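Local coordinates for 4-phosphoerythronate dehydrogenase (Lactobacillus jensenii, PDB 4PRK), which probably interconverts pyruvate and D-lactate with NAD(H) as cofactor, as a member of the D-isomer specific 2-hydroxyacid dehydrogenase family, at residues 114-119 with 289-294; 70-75 with 316-321; 150-155 with 194-199. All blocks are in the same frame, centred on the assembly; numbering follows the deposited sequence.

Three contacts sample the two parallel sheets of the chain. Contacts 1 and 3 both reach the seven-stranded Rossmann sheet of the NAD-binding domain: contact 1 packs helix 103-118 on the edge strand 290-292, whereas contact 3 packs helix 192-198 on the inner strand 148-152, just before the glycine-rich turn that probably faces the cofactor. Their centres are about 18 Å apart and their nearest atoms about 9 Å. Contact 2 belongs to the five-stranded sheet on the far side of the chain's centre, with its centre about 42 Å from that of contact 1 and about 40 Å from that of contact 3. Helix 301-319 follows strand 290-292 in sequence and so carries the chain from contact 1 to contact 2.

Contact 1: residues 114-119 with 289-294; sequences AMYLNR and NVIVTP
L117 and I291 carry most of this buried contact, with Y116 closing one end. The CD2 branch of L117 reaches the backbone where the strand begins, 3.6 Å from N289 O, and the same L117 CD2 methyl meets the CG1 methylene of I291 at 4.2 Å. From the strand side I291 extends its long branch toward the helix: CG1 lies beside the backbone N, and the extended chi2 of 172° carries CD1 to the Y116 ring. There I291 CD1 touches Y116 CD1 at 3.7 Å, the two side chains crossing obliquely. Y116 has CG anti to its own backbone N (chi1 179°), while L117 has CG beside the N, and the two neighbouring helix residues meet different parts of the isoleucine, L117 its CG1 and Y116 its CD1. The join is apolar, apart from the N289 carbonyl that the leucine methyl brushes. Further out, N289 turns its amide away from the helix, and ND2 is bound to A254 O. I291 is fixed by backbone hydrogen bonds to A256 and L258 of the adjacent strand 255-258. The Y116 ring stacks on Y116 of the second subunit, whose I121 also packs on I291, so this contact lies against the subunit interface. Helix 103-118 runs nearly antiparallel to strand 290-292, at 152° between the segment axes with a closest approach of 9.2 Å; it lies over this outermost strand of the Rossmann sheet, while helix 121-129 touches Y116 and helix 241-250 packs against V290.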
# COMPACT_ATOMS: atom_id res chain seq x y z
N ALA A 114 5.25 -4.42 17.90
CA ALA A 114 6.40 -3.63 17.47
C ALA A 114 6.15 -2.12 17.49
O ALA A 114 7.04 -1.36 17.89
CB ALA A 114 6.91 -4.03 16.10
N MET A 115 4.95 -1.69 17.06
CA MET A 115 4.69 -0.27 16.97
C MET A 115 4.54 0.30 18.37
O MET A 115 5.11 1.33 18.67
CB MET A 115 3.44 0.07 16.16
CG MET A 115 3.28 -0.80 14.95
SD MET A 115 2.52 0.09 13.64
CE MET A 115 4.11 1.00 13.43
N TYR A 116 3.75 -0.35 19.20
CA TYR A 116 3.65 0.08 20.61
C TYR A 116 5.02 0.24 21.29
O TYR A 116 5.32 1.29 21.89
CB TYR A 116 2.76 -0.87 21.39
CG TYR A 116 2.60 -0.54 22.85
CD1 TYR A 116 3.54 -0.95 23.73
CD2 TYR A 116 1.45 0.06 23.35
CE1 TYR A 116 3.44 -0.70 25.07
CE2 TYR A 116 1.29 0.29 24.70
CZ TYR A 116 2.32 -0.09 25.55
OH TYR A 116 2.29 0.06 26.85
N LEU A 117 5.84 -0.78 21.19
CA LEU A 117 7.17 -0.71 21.79
C LEU A 117 8.03 0.34 21.16
O LEU A 117 8.76 0.97 21.86
CB LEU A 117 7.88 -2.05 21.77
CG LEU A 117 7.13 -3.10 22.56
CD1 LEU A 117 7.69 -4.47 22.35
CD2 LEU A 117 7.14 -2.69 24.05
N ASN A 118 7.91 0.53 19.84
CA ASN A 118 8.63 1.60 19.11
C ASN A 118 8.23 2.94 19.59
O ASN A 118 9.06 3.81 19.70
CB ASN A 118 8.40 1.53 17.60
CG ASN A 118 9.05 2.67 16.84
OD1 ASN A 118 10.28 2.78 16.78
ND2 ASN A 118 8.24 3.48 16.16
N ARG A 119 6.96 3.12 19.90
CA ARG A 119 6.49 4.38 20.44
C ARG A 119 6.73 4.51 21.97
O ARG A 119 6.42 5.58 22.58
CB ARG A 119 4.98 4.54 20.11
CG ARG A 119 4.67 4.60 18.60
CD ARG A 119 5.51 5.65 17.84
NE ARG A 119 5.32 6.99 18.42
CZ ARG A 119 4.92 8.11 17.78
NH1 ARG A 119 4.65 8.14 16.48
NH2 ARG A 119 4.83 9.25 18.46
N ASN A 289 9.24 -1.87 28.90
CA ASN A 289 9.61 -1.95 27.48
C ASN A 289 9.45 -3.36 26.93
O ASN A 289 10.03 -3.69 25.89
CB ASN A 289 11.05 -1.48 27.23
CG ASN A 289 12.10 -2.32 27.97
OD1 ASN A 289 11.81 -2.90 28.97
ND2 ASN A 289 13.33 -2.33 27.48
N VAL A 290 8.67 -4.18 27.62
CA VAL A 290 8.32 -5.52 27.15
C VAL A 290 6.80 -5.70 27.05
O VAL A 290 6.06 -5.18 27.86
CB VAL A 290 8.82 -6.56 28.14
CG1 VAL A 290 8.24 -7.92 27.83
CG2 VAL A 290 10.36 -6.56 28.16
N ILE A 291 6.32 -6.43 26.05
CA ILE A 291 4.96 -6.92 26.06
C ILE A 291 5.01 -8.42 26.13
O ILE A 291 5.79 -9.03 25.41
CB ILE A 291 4.20 -6.52 24.79
CG1 ILE A 291 3.78 -5.07 24.82
CG2 ILE A 291 2.92 -7.32 24.61
CD1 ILE A 291 3.20 -4.61 23.48
N VAL A 292 4.16 -9.04 26.95
CA VAL A 292 3.92 -10.48 26.82
C VAL A 292 2.45 -10.72 26.73
O VAL A 292 1.72 -10.19 27.52
CB VAL A 292 4.49 -11.33 27.97
CG1 VAL A 292 4.34 -12.85 27.65
CG2 VAL A 292 5.95 -10.96 28.26
N THR A 293 2.04 -11.51 25.74
CA THR A 293 0.69 -11.97 25.56
C THR A 293 0.68 -13.48 25.59
O THR A 293 1.69 -14.13 25.25
CB THR A 293 0.10 -11.49 24.21
OG1 THR A 293 1.05 -11.65 23.15
CG2 THR A 293 -0.31 -10.00 24.32
N PRO A 294 -0.44 -14.07 25.99
CA PRO A 294 -0.55 -15.51 26.18
C PRO A 294 -0.86 -16.27 24.93
O PRO A 294 -1.94 -16.82 24.81
CB PRO A 294 -1.71 -15.64 27.17
CG PRO A 294 -2.53 -14.43 26.96
CD PRO A 294 -1.71 -13.41 26.26

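Contact 2: residues 70-75 with 316-321; sequences IKSIGL and IALANG
A Schellman motif ends helix 301-319 here, and the start of strand 72-75 packs against that helix end. G321, at a positive phi of 63°, is the C-prime residue: its N donates to L318 O, while the N of E322 returns to A317 O. N320 adds a second grip one turn back, where its ND2 donates to I316 O at 3.0 Å from above the carbonyl plane, beside the backbone bond from N320 N to the same oxygen. K71 lies across this terminus. Its CG sits beside the backbone N (chi1 -54°), and a bend at chi3 (56°) curls the chain around the L318 carbonyl, leaving K71 CE 3.0 Å and K71 NZ 3.1 Å from L318 O. K71 NZ also stands 3.5 Å from G321 CA. A positive charge at the C-terminal end of a helix probably interacts favourably with the helix dipole. In the fold, strand 72-75 belongs to the five-stranded parallel sheet, between strands 47-50 and 94-96, and this helix end packs beside it. One residue farther along, S72 meets L318 at the apolar part of the contact, with S72 CB 3.6 Å from L318 CD1 and the hydroxyl OG 3.7 Å from the same methyl. The L318 side chain also rests on T94 and T96 of the neighbouring strand, whereas K71, N320 and G321 lie at the surface.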
# COMPACT_ATOMS: atom_id res chain seq x y z
N ILE A 70 -16.47 -43.71 10.16
CA ILE A 70 -15.76 -42.42 10.11
C ILE A 70 -14.50 -42.66 9.28
O ILE A 70 -13.73 -43.58 9.58
CB ILE A 70 -15.35 -41.90 11.52
CG1 ILE A 70 -16.57 -41.65 12.43
CG2 ILE A 70 -14.57 -40.60 11.39
CD1 ILE A 70 -17.43 -40.46 12.04
N LYS A 71 -14.31 -41.83 8.25
CA LYS A 71 -13.21 -42.00 7.28
C LYS A 71 -11.99 -41.08 7.49
O LYS A 71 -10.98 -41.24 6.78
CB LYS A 71 -13.73 -41.81 5.85
CG LYS A 71 -14.92 -42.68 5.48
CD LYS A 71 -15.52 -42.26 4.15
CE LYS A 71 -14.50 -42.28 3.03
NZ LYS A 71 -15.17 -42.16 1.71
N SER A 72 -12.09 -40.12 8.43
CA SER A 72 -10.96 -39.22 8.72
C SER A 72 -11.00 -38.66 10.14
O SER A 72 -11.97 -38.86 10.87
CB SER A 72 -10.90 -38.08 7.70
OG SER A 72 -11.92 -37.11 7.91
N ILE A 73 -9.89 -38.01 10.54
CA ILE A 73 -9.79 -37.16 11.75
C ILE A 73 -9.45 -35.69 11.35
O ILE A 73 -8.32 -35.38 10.87
CB ILE A 73 -8.77 -37.72 12.76
CG1 ILE A 73 -9.19 -39.10 13.25
CG2 ILE A 73 -8.62 -36.80 13.97
CD1 ILE A 73 -8.06 -39.86 13.91
N GLY A 74 -10.43 -34.81 11.56
CA GLY A 74 -10.29 -33.39 11.24
C GLY A 74 -9.75 -32.63 12.45
O GLY A 74 -10.51 -32.19 13.32
N LEU A 75 -8.43 -32.53 12.52
CA LEU A 75 -7.78 -31.59 13.41
C LEU A 75 -8.25 -30.20 13.08
O LEU A 75 -8.21 -29.81 11.89
CB LEU A 75 -6.26 -31.59 13.20
CG LEU A 75 -5.43 -32.59 13.95
CD1 LEU A 75 -6.22 -33.66 14.68
CD2 LEU A 75 -4.46 -33.20 12.96
N ILE A 316 -16.19 -33.13 5.79
CA ILE A 316 -17.34 -33.45 4.92
C ILE A 316 -16.91 -34.07 3.57
O ILE A 316 -17.55 -35.02 3.07
CB ILE A 316 -18.24 -32.19 4.66
CG1 ILE A 316 -18.99 -31.82 5.95
CG2 ILE A 316 -19.22 -32.41 3.49
CD1 ILE A 316 -20.08 -30.78 5.80
N ALA A 317 -15.84 -33.53 2.98
CA ALA A 317 -15.41 -33.98 1.66
C ALA A 317 -15.01 -35.46 1.70
O ALA A 317 -15.45 -36.25 0.86
CB ALA A 317 -14.26 -33.10 1.15
N LEU A 318 -14.21 -35.82 2.71
CA LEU A 318 -13.65 -37.18 2.87
C LEU A 318 -14.75 -38.18 3.25
O LEU A 318 -14.72 -39.33 2.84
CB LEU A 318 -12.52 -37.19 3.93
CG LEU A 318 -11.23 -36.45 3.53
CD1 LEU A 318 -10.26 -36.24 4.71
CD2 LEU A 318 -10.59 -37.20 2.36
N ALA A 319 -15.72 -37.70 4.02
CA ALA A 319 -16.98 -38.42 4.22
C ALA A 319 -17.71 -38.67 2.89
O ALA A 319 -18.28 -39.75 2.71
CB ALA A 319 -17.88 -37.70 5.24
N ASN A 320 -17.65 -37.72 1.97
CA ASN A 320 -18.14 -37.91 0.58
C ASN A 320 -17.15 -38.58 -0.41
O ASN A 320 -17.39 -38.63 -1.62
CB ASN A 320 -18.61 -36.57 0.01
CG ASN A 320 -19.97 -36.20 0.50
OD1 ASN A 320 -20.96 -36.79 0.10
ND2 ASN A 320 -20.04 -35.22 1.40
N GLY A 321 -16.03 -39.10 0.10
CA GLY A 321 -15.00 -39.64 -0.77
C GLY A 321 -14.37 -38.60 -1.68
O GLY A 321 -13.60 -38.97 -2.57

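Contact 3: residues 150-155 with 194-199; sequences GLIGVG and TVLKEA
G150, on the inner strand 148-152 of the Rossmann sheet, lets helix 192-198 come close to the strand backbone. The CG1 methyl of V195, placed anti to its own N (chi1 167°), rests 3.7 Å from G150 CA, and the CB of A199, just past the helix, lies 3.5 Å from G150 N. With no side chain on G150, V195 CG1 and A199 CB both settle directly against its backbone. Tightest of all is the meeting of I152 CD1 and V195 CG1 at 3.4 Å, shorter than a usual van der Waals separation. I152 has CG1 beside the backbone N, and a bend at chi2 (-53°) brings its tip toward the helix as the two side chains slide past each other in opposite directions. Packing is looser at L196, whose CB points away from the strand but whose CD2 comes back to I152 CD1 at 4.3 Å. The outer side of the helix is open: K197 and E198 are exposed, and K197 NZ makes a long, weak ion pair with E223. The N-to-C directions of the strand and helix segments are 143° apart, and the chain continues from the helix into strand 201-204, which hydrogen-bonds to G150 and I152. Beyond I152 comes the turn with G153 and G155, consistent with the dinucleotide-binding glycine motif. The contact is apolar, methyl against backbone and methyl against methyl, which suggests that close fit governs how near the helix lies to the strand leading into that turn.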
# COMPACT_ATOMS: atom_id res chain seq x y z
N GLY A 150 13.59 -6.63 10.13
CA GLY A 150 14.35 -7.83 9.82
C GLY A 150 13.59 -9.05 10.23
O GLY A 150 13.16 -9.20 11.39
N LEU A 151 13.36 -9.89 9.26
CA LEU A 151 12.57 -11.10 9.47
C LEU A 151 13.49 -12.34 9.45
O LEU A 151 14.25 -12.50 8.51
CB LEU A 151 11.53 -11.24 8.35
CG LEU A 151 10.54 -10.09 8.11
CD1 LEU A 151 9.54 -10.59 7.07
CD2 LEU A 151 9.80 -9.77 9.36
N ILE A 152 13.38 -13.21 10.45
CA ILE A 152 14.18 -14.45 10.46
C ILE A 152 13.25 -15.57 10.11
O ILE A 152 12.47 -16.00 10.94
CB ILE A 152 14.81 -14.75 11.82
CG1 ILE A 152 15.61 -13.55 12.33
CG2 ILE A 152 15.74 -15.96 11.69
CD1 ILE A 152 16.62 -13.05 11.34
N GLY A 153 13.29 -16.03 8.87
CA GLY A 153 12.16 -16.80 8.35
C GLY A 153 11.09 -15.88 7.75
O GLY A 153 10.94 -14.74 8.17
N VAL A 154 10.37 -16.37 6.76
CA VAL A 154 9.23 -15.64 6.19
C VAL A 154 7.94 -16.46 6.34
O VAL A 154 7.24 -16.33 7.36
CB VAL A 154 9.52 -15.28 4.73
CG1 VAL A 154 8.34 -14.52 4.13
CG2 VAL A 154 10.82 -14.47 4.66
N GLY A 155 7.65 -17.36 5.39
CA GLY A 155 6.39 -18.10 5.44
C GLY A 155 5.20 -17.16 5.19
O GLY A 155 5.37 -15.93 4.91
N THR A 194 23.52 -10.03 8.35
CA THR A 194 23.09 -8.71 7.91
C THR A 194 21.77 -8.30 8.56
O THR A 194 21.59 -7.19 8.99
CB THR A 194 22.90 -8.70 6.40
OG1 THR A 194 24.07 -9.23 5.79
CG2 THR A 194 22.67 -7.32 5.88
N VAL A 195 20.85 -9.23 8.63
CA VAL A 195 19.51 -8.97 9.19
C VAL A 195 19.62 -8.56 10.66
O VAL A 195 19.07 -7.52 11.04
CB VAL A 195 18.57 -10.18 9.01
CG1 VAL A 195 17.30 -10.03 9.87
CG2 VAL A 195 18.21 -10.38 7.52
N LEU A 196 20.34 -9.35 11.48
CA LEU A 196 20.52 -9.02 12.87
C LEU A 196 21.26 -7.71 13.05
O LEU A 196 20.96 -6.94 13.95
CB LEU A 196 21.31 -10.09 13.59
CG LEU A 196 20.65 -11.46 13.71
CD1 LEU A 196 21.58 -12.33 14.57
CD2 LEU A 196 19.26 -11.32 14.33
N LYS A 197 22.21 -7.45 12.17
CA LYS A 197 22.98 -6.21 12.32
C LYS A 197 22.26 -4.94 11.89
O LYS A 197 22.48 -3.90 12.47
CB LYS A 197 24.33 -6.33 11.60
CG LYS A 197 25.43 -6.97 12.46
CD LYS A 197 25.51 -8.49 12.32
CE LYS A 197 26.62 -9.11 13.14
NZ LYS A 197 27.88 -9.26 12.36
N GLU A 198 21.40 -5.01 10.88
CA GLU A 198 20.85 -3.82 10.27
C GLU A 198 19.40 -3.58 10.66
O GLU A 198 18.86 -2.49 10.43
CB GLU A 198 20.90 -3.94 8.76
CG GLU A 198 22.23 -4.42 8.21
CD GLU A 198 23.17 -3.31 7.87
OE1 GLU A 198 22.77 -2.14 7.93
OE2 GLU A 198 24.33 -3.61 7.57
N ALA A 199 18.75 -4.58 11.23
CA ALA A 199 17.33 -4.40 11.53
C ALA A 199 17.13 -3.57 12.78
O ALA A 199 17.78 -3.81 13.77
CB ALA A 199 16.61 -5.71 11.64